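Local coordinates for kinetochore protein Mis16 (Schizosaccharomyces japonicus, PDB 4XYH) that binds histone H4 and the CENP-A chaperone Scm3 independently, probably helping to deliver the centromeric histone to centromeres, at residues A[148-160]-A[174-188]. Sequence-based numbering, arbitrary orientation.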
loop_
_atom_site.group_PDB
_atom_site.type_symbol
_atom_site.label_atom_id
_atom_site.label_comp_id
_atom_site.label_asym_id
_atom_site.label_seq_id
_atom_site.Cartn_x
_atom_site.Cartn_y
_atom_site.Cartn_z
ATOM N N ALA A 148 8.349 9.132 -5.692
ATOM C CA ALA A 148 9.414 8.583 -4.854
ATOM C C ALA A 148 9.339 7.063 -4.900
ATOM O O ALA A 148 8.246 6.506 -4.969
ATOM C CB ALA A 148 9.300 9.082 -3.424
ATOM N N THR A 149 10.485 6.388 -4.876
ATOM C CA THR A 149 10.496 4.923 -4.791
ATOM C C THR A 149 11.541 4.455 -3.810
ATOM O O THR A 149 12.409 5.226 -3.429
ATOM C CB THR A 149 10.805 4.215 -6.146
ATOM O OG1 THR A 149 12.211 4.279 -6.419
ATOM C CG2 THR A 149 10.024 4.808 -7.305
ATOM N N LEU A 150 11.456 3.182 -3.414
ATOM C CA LEU A 150 12.519 2.501 -2.668
ATOM C C LEU A 150 13.110 1.389 -3.528
ATOM O O LEU A 150 12.376 0.513 -4.009
ATOM C CB LEU A 150 11.985 1.901 -1.376
ATOM C CG LEU A 150 11.933 2.771 -0.129
ATOM C CD1 LEU A 150 11.184 2.019 1.000
ATOM C CD2 LEU A 150 13.347 3.188 0.301
ATOM N N GLY A 151 14.424 1.399 -3.708
ATOM C CA GLY A 151 15.039 0.463 -4.622
ATOM C C GLY A 151 16.277 -0.234 -4.094
ATOM O O GLY A 151 16.331 -0.603 -2.919
ATOM N N LEU A 152 17.260 -0.405 -4.983
ATOM C CA LEU A 152 18.495 -1.130 -4.697
ATOM C C LEU A 152 19.120 -0.742 -3.365
ATOM O O LEU A 152 19.337 0.445 -3.087
ATOM C CB LEU A 152 19.500 -0.904 -5.820
ATOM C CG LEU A 152 20.832 -1.643 -5.709
ATOM C CD1 LEU A 152 20.618 -3.147 -5.883
ATOM C CD2 LEU A 152 21.802 -1.115 -6.750
ATOM N N ASN A 153 19.356 -1.761 -2.541
ATOM C CA ASN A 153 20.006 -1.636 -1.232
ATOM C C ASN A 153 19.356 -0.653 -0.253
ATOM O O ASN A 153 19.969 -0.294 0.759
ATOM C CB ASN A 153 21.486 -1.254 -1.412
ATOM C CG ASN A 153 22.273 -2.282 -2.231
ATOM O OD1 ASN A 153 23.158 -1.914 -3.008
ATOM N ND2 ASN A 153 21.951 -3.574 -2.060
ATOM N N GLY A 154 18.126 -0.228 -0.538
ATOM C CA GLY A 154 17.451 0.739 0.306
ATOM C C GLY A 154 17.675 2.196 -0.087
ATOM O O GLY A 154 17.232 3.115 0.626
ATOM N N ASN A 155 18.371 2.434 -1.201
ATOM C CA ASN A 155 18.376 3.783 -1.777
ATOM C C ASN A 155 16.938 4.223 -2.033
ATOM O O ASN A 155 16.141 3.435 -2.533
ATOM C CB ASN A 155 19.145 3.849 -3.106
ATOM C CG ASN A 155 20.634 3.533 -2.966
ATOM O OD1 ASN A 155 21.263 3.850 -1.964
ATOM N ND2 ASN A 155 21.202 2.927 -3.996
ATOM N N GLY A 156 16.600 5.468 -1.708
ATOM C CA GLY A 156 15.364 6.052 -2.214
ATOM C C GLY A 156 15.645 6.668 -3.573
ATOM O O GLY A 156 16.798 6.981 -3.869
ATOM N N TYR A 157 14.618 6.837 -4.406
ATOM C CA TYR A 157 14.791 7.535 -5.681
ATOM C C TYR A 157 13.663 8.529 -5.948
ATOM O O TYR A 157 12.521 8.340 -5.516
ATOM C CB TYR A 157 14.890 6.543 -6.848
ATOM C CG TYR A 157 16.093 5.620 -6.753
ATOM C CD1 TYR A 157 17.351 6.044 -7.167
ATOM C CD2 TYR A 157 15.972 4.334 -6.234
ATOM C CE1 TYR A 157 18.453 5.213 -7.084
ATOM C CE2 TYR A 157 17.081 3.484 -6.137
ATOM C CZ TYR A 157 18.311 3.937 -6.567
ATOM O OH TYR A 157 19.402 3.125 -6.476
ATOM N N ILE A 158 13.994 9.595 -6.663
ATOM C CA ILE A 158 12.994 10.555 -7.085
ATOM C C ILE A 158 12.955 10.664 -8.603
ATOM O O ILE A 158 14.000 10.730 -9.260
ATOM C CB ILE A 158 13.258 11.928 -6.490
ATOM C CG1 ILE A 158 13.374 11.815 -4.962
ATOM C CG2 ILE A 158 12.145 12.873 -6.898
ATOM C CD1 ILE A 158 12.056 11.493 -4.238
ATOM N N PHE A 159 11.744 10.674 -9.148
ATOM C CA PHE A 159 11.520 10.807 -10.583
ATOM C C PHE A 159 10.604 11.995 -10.823
ATOM O O PHE A 159 9.620 12.162 -10.107
ATOM C CB PHE A 159 10.879 9.544 -11.168
ATOM C CG PHE A 159 11.694 8.289 -10.989
ATOM C CD1 PHE A 159 11.733 7.636 -9.759
ATOM C CD2 PHE A 159 12.392 7.733 -12.060
ATOM C CE1 PHE A 159 12.465 6.464 -9.602
ATOM C CE2 PHE A 159 13.124 6.564 -11.903
ATOM C CZ PHE A 159 13.154 5.928 -10.669
ATOM N N ASP A 160 10.922 12.829 -11.810
ATOM C CA ASP A 160 10.029 13.920 -12.208
ATOM C C ASP A 160 9.443 13.629 -13.599
ATOM O O ASP A 160 10.139 13.807 -14.599
ATOM C CB ASP A 160 10.797 15.251 -12.204
ATOM C CG ASP A 160 9.915 16.448 -12.530
ATOM O OD1 ASP A 160 8.726 16.285 -12.903
ATOM O OD2 ASP A 160 10.419 17.579 -12.411
ATOM N N HIS A 174 16.394 7.885 -12.716
ATOM C CA HIS A 174 15.926 8.789 -11.651
ATOM C C HIS A 174 16.650 10.125 -11.664
ATOM O O HIS A 174 17.779 10.219 -12.146
ATOM C CB HIS A 174 16.139 8.128 -10.297
ATOM C CG HIS A 174 17.545 7.668 -10.105
ATOM N ND1 HIS A 174 17.963 6.398 -10.446
ATOM C CD2 HIS A 174 18.650 8.332 -9.689
ATOM C CE1 HIS A 174 19.262 6.292 -10.213
ATOM N NE2 HIS A 174 19.706 7.456 -9.767
ATOM N N GLN A 175 16.024 11.135 -11.072
ATOM C CA GLN A 175 16.590 12.476 -10.998
ATOM C C GLN A 175 17.292 12.769 -9.660
ATOM O O GLN A 175 18.120 13.674 -9.572
ATOM C CB GLN A 175 15.485 13.511 -11.238
ATOM C CG GLN A 175 15.124 13.683 -12.707
ATOM C CD GLN A 175 14.601 12.392 -13.357
ATOM O OE1 GLN A 175 13.455 11.987 -13.134
ATOM N NE2 GLN A 175 15.448 11.738 -14.147
ATOM N N ALA A 176 16.951 12.018 -8.616
ATOM C CA ALA A 176 17.635 12.140 -7.323
ATOM C C ALA A 176 17.737 10.774 -6.674
ATOM O O ALA A 176 16.906 9.905 -6.909
ATOM C CB ALA A 176 16.917 13.104 -6.393
ATOM N N CYS A 177 18.771 10.587 -5.863
ATOM C CA CYS A 177 18.941 9.374 -5.086
ATOM C C CYS A 177 19.019 9.722 -3.607
ATOM O O CYS A 177 19.856 10.530 -3.215
ATOM C CB CYS A 177 20.196 8.624 -5.517
ATOM S SG CYS A 177 20.484 7.147 -4.535
ATOM N N LEU A 178 18.134 9.131 -2.802
ATOM C CA LEU A 178 18.135 9.347 -1.353
ATOM C C LEU A 178 19.068 8.341 -0.692
ATOM O O LEU A 178 18.746 7.152 -0.625
ATOM C CB LEU A 178 16.733 9.206 -0.784
ATOM C CG LEU A 178 15.658 9.889 -1.634
ATOM C CD1 LEU A 178 14.296 9.526 -1.098
ATOM C CD2 LEU A 178 15.837 11.399 -1.633
ATOM N N ARG A 179 20.217 8.809 -0.202
ATOM C CA ARG A 179 21.288 7.883 0.186
ATOM C C ARG A 179 21.595 7.769 1.657
ATOM O O ARG A 179 22.630 8.282 2.084
ATOM C CB ARG A 179 22.609 8.263 -0.490
ATOM C CG ARG A 179 22.483 8.723 -1.883
ATOM C CD ARG A 179 23.785 8.546 -2.617
ATOM N NE ARG A 179 23.956 7.159 -3.016
ATOM C CZ ARG A 179 24.040 6.715 -4.267
ATOM N NH1 ARG A 179 24.000 7.540 -5.307
ATOM N NH2 ARG A 179 24.182 5.419 -4.461
ATOM N N HIS A 180 20.769 7.063 2.417
ATOM C CA HIS A 180 21.179 6.693 3.769
ATOM C C HIS A 180 21.056 5.211 4.119
ATOM O O HIS A 180 21.929 4.626 4.744
ATOM C CB HIS A 180 20.382 7.473 4.808
ATOM C CG HIS A 180 21.073 7.566 6.134
ATOM N ND1 HIS A 180 20.816 6.696 7.171
ATOM C CD2 HIS A 180 22.007 8.440 6.593
ATOM C CE1 HIS A 180 21.568 7.019 8.212
ATOM N NE2 HIS A 180 22.294 8.074 7.888
ATOM N N HIS A 181 19.917 4.630 3.786
ATOM C CA HIS A 181 19.608 3.259 4.158
ATOM C C HIS A 181 20.653 2.264 3.669
ATOM O O HIS A 181 21.233 2.457 2.596
ATOM C CB HIS A 181 18.213 2.880 3.629
ATOM C CG HIS A 181 17.096 3.548 4.365
ATOM N ND1 HIS A 181 16.837 3.311 5.702
ATOM C CD2 HIS A 181 16.161 4.438 3.951
ATOM C CE1 HIS A 181 15.797 4.037 6.078
ATOM N NE2 HIS A 181 15.367 4.730 5.035
ATOM N N THR A 182 20.858 1.195 4.450
ATOM C CA THR A 182 21.851 0.165 4.128
ATOM C C THR A 182 21.234 -1.203 3.794
ATOM O O THR A 182 21.936 -2.111 3.347
ATOM C CB THR A 182 22.853 -0.001 5.285
ATOM O OG1 THR A 182 22.135 -0.148 6.520
ATOM C CG2 THR A 182 23.747 1.236 5.383
ATOM N N SER A 183 19.922 -1.335 3.990
ATOM C CA SER A 183 19.173 -2.518 3.547
ATOM C C SER A 183 17.893 -2.115 2.829
ATOM O O SER A 183 17.323 -1.081 3.127
ATOM C CB SER A 183 18.806 -3.421 4.730
ATOM O OG SER A 183 19.943 -4.054 5.272
ATOM N N GLU A 184 17.418 -2.958 1.925
ATOM C CA GLU A 184 16.161 -2.696 1.236
ATOM C C GLU A 184 14.989 -2.642 2.204
ATOM O O GLU A 184 15.086 -3.134 3.332
ATOM C CB GLU A 184 15.932 -3.753 0.163
ATOM C CG GLU A 184 16.947 -3.586 -0.949
ATOM C CD GLU A 184 16.868 -4.631 -2.042
ATOM O OE1 GLU A 184 16.075 -5.600 -1.911
ATOM O OE2 GLU A 184 17.618 -4.461 -3.039
ATOM N N GLY A 185 13.892 -2.028 1.769
ATOM C CA GLY A 185 12.728 -1.878 2.617
ATOM C C GLY A 185 11.478 -1.501 1.852
ATOM O O GLY A 185 11.510 -1.365 0.619
ATOM N N PHE A 186 10.377 -1.329 2.585
ATOM C CA PHE A 186 9.070 -1.129 1.983
ATOM C C PHE A 186 8.315 0.034 2.609
ATOM O O PHE A 186 7.188 0.319 2.220
ATOM C CB PHE A 186 8.228 -2.402 2.103
ATOM C CG PHE A 186 8.736 -3.541 1.277
ATOM C CD1 PHE A 186 9.704 -4.401 1.779
ATOM C CD2 PHE A 186 8.239 -3.759 -0.008
ATOM C CE1 PHE A 186 10.178 -5.469 1.002
ATOM C CE2 PHE A 186 8.696 -4.812 -0.785
ATOM C CZ PHE A 186 9.679 -5.668 -0.281
ATOM N N GLY A 187 8.921 0.694 3.591
ATOM C CA GLY A 187 8.274 1.808 4.254
ATOM C C GLY A 187 8.558 3.117 3.541
ATOM O O GLY A 187 9.713 3.551 3.448
ATOM N N LEU A 188 7.502 3.757 3.056
ATOM C CA LEU A 188 7.630 4.980 2.264
ATOM C C LEU A 188 6.345 5.797 2.316
ATOM O O LEU A 188 5.262 5.262 2.120
ATOM C CB LEU A 188 7.962 4.643 0.807
ATOM C CG LEU A 188 7.944 5.796 -0.211
ATOM C CD1 LEU A 188 9.048 6.770 0.080
ATOM C CD2 LEU A 188 8.110 5.252 -1.627
HETATM O O HOH W 1 14.438 -1.066 -1.054
HETATM O O HOH W 2 18.199 5.548 1.565
HETATM O O HOH W 3 21.310 4.666 0.809
#
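With CG of His174 wedged between its backbone N and carbonyl carbon (chi1 53°), the imidazole is set against the Tyr157 ring, whose own CG lies anti to the carbonyl carbon (chi1 -63°). The pair belongs to a blade of the WD40 beta-propeller, where strand 156-160 runs antiparallel to strand 176-178, the fourth of the blade, and the chain then returns through 179-186 to strand 187-190 of the next blade. Tyr157 CD1 sits over the centre of the imidazole face, 3.4 Å from His174 ND1, the two planes inclined at 44°. His174 CB meanwhile rests on one face of the Phe159 ring, 3.9 Å from its centroid. With alanine in place of His174, Tyr157 CD1 and CE1 would probably lose their flat neighbour, opening a gap beside the ring. At the same end is a classic beta bulge: Gln175 N and Ala176 N both donate to Ile158 O, the former almost in line with the carbonyl bond. The bent side chain of Gln175, also held by Tyr164, lets OE1 accept from Asp160 N and so extends the pairing past the bulge. On the sheet face opposite to Tyr157 and Cys177, small Ala176 admits branched Ile158, their CB atoms 3.8 Å apart, while Gly156 suits its place because any CB would strike Leu178 CD1. Beyond the strands, the turn calls for Gly154, where a CB would jam against the preceding carbonyl O and Ser183 O, and Glu184 ties the turn to the returning chain: its OE2 accepts from Asn153 N at 3.2 Å, through the anti lone pair of the carboxylate.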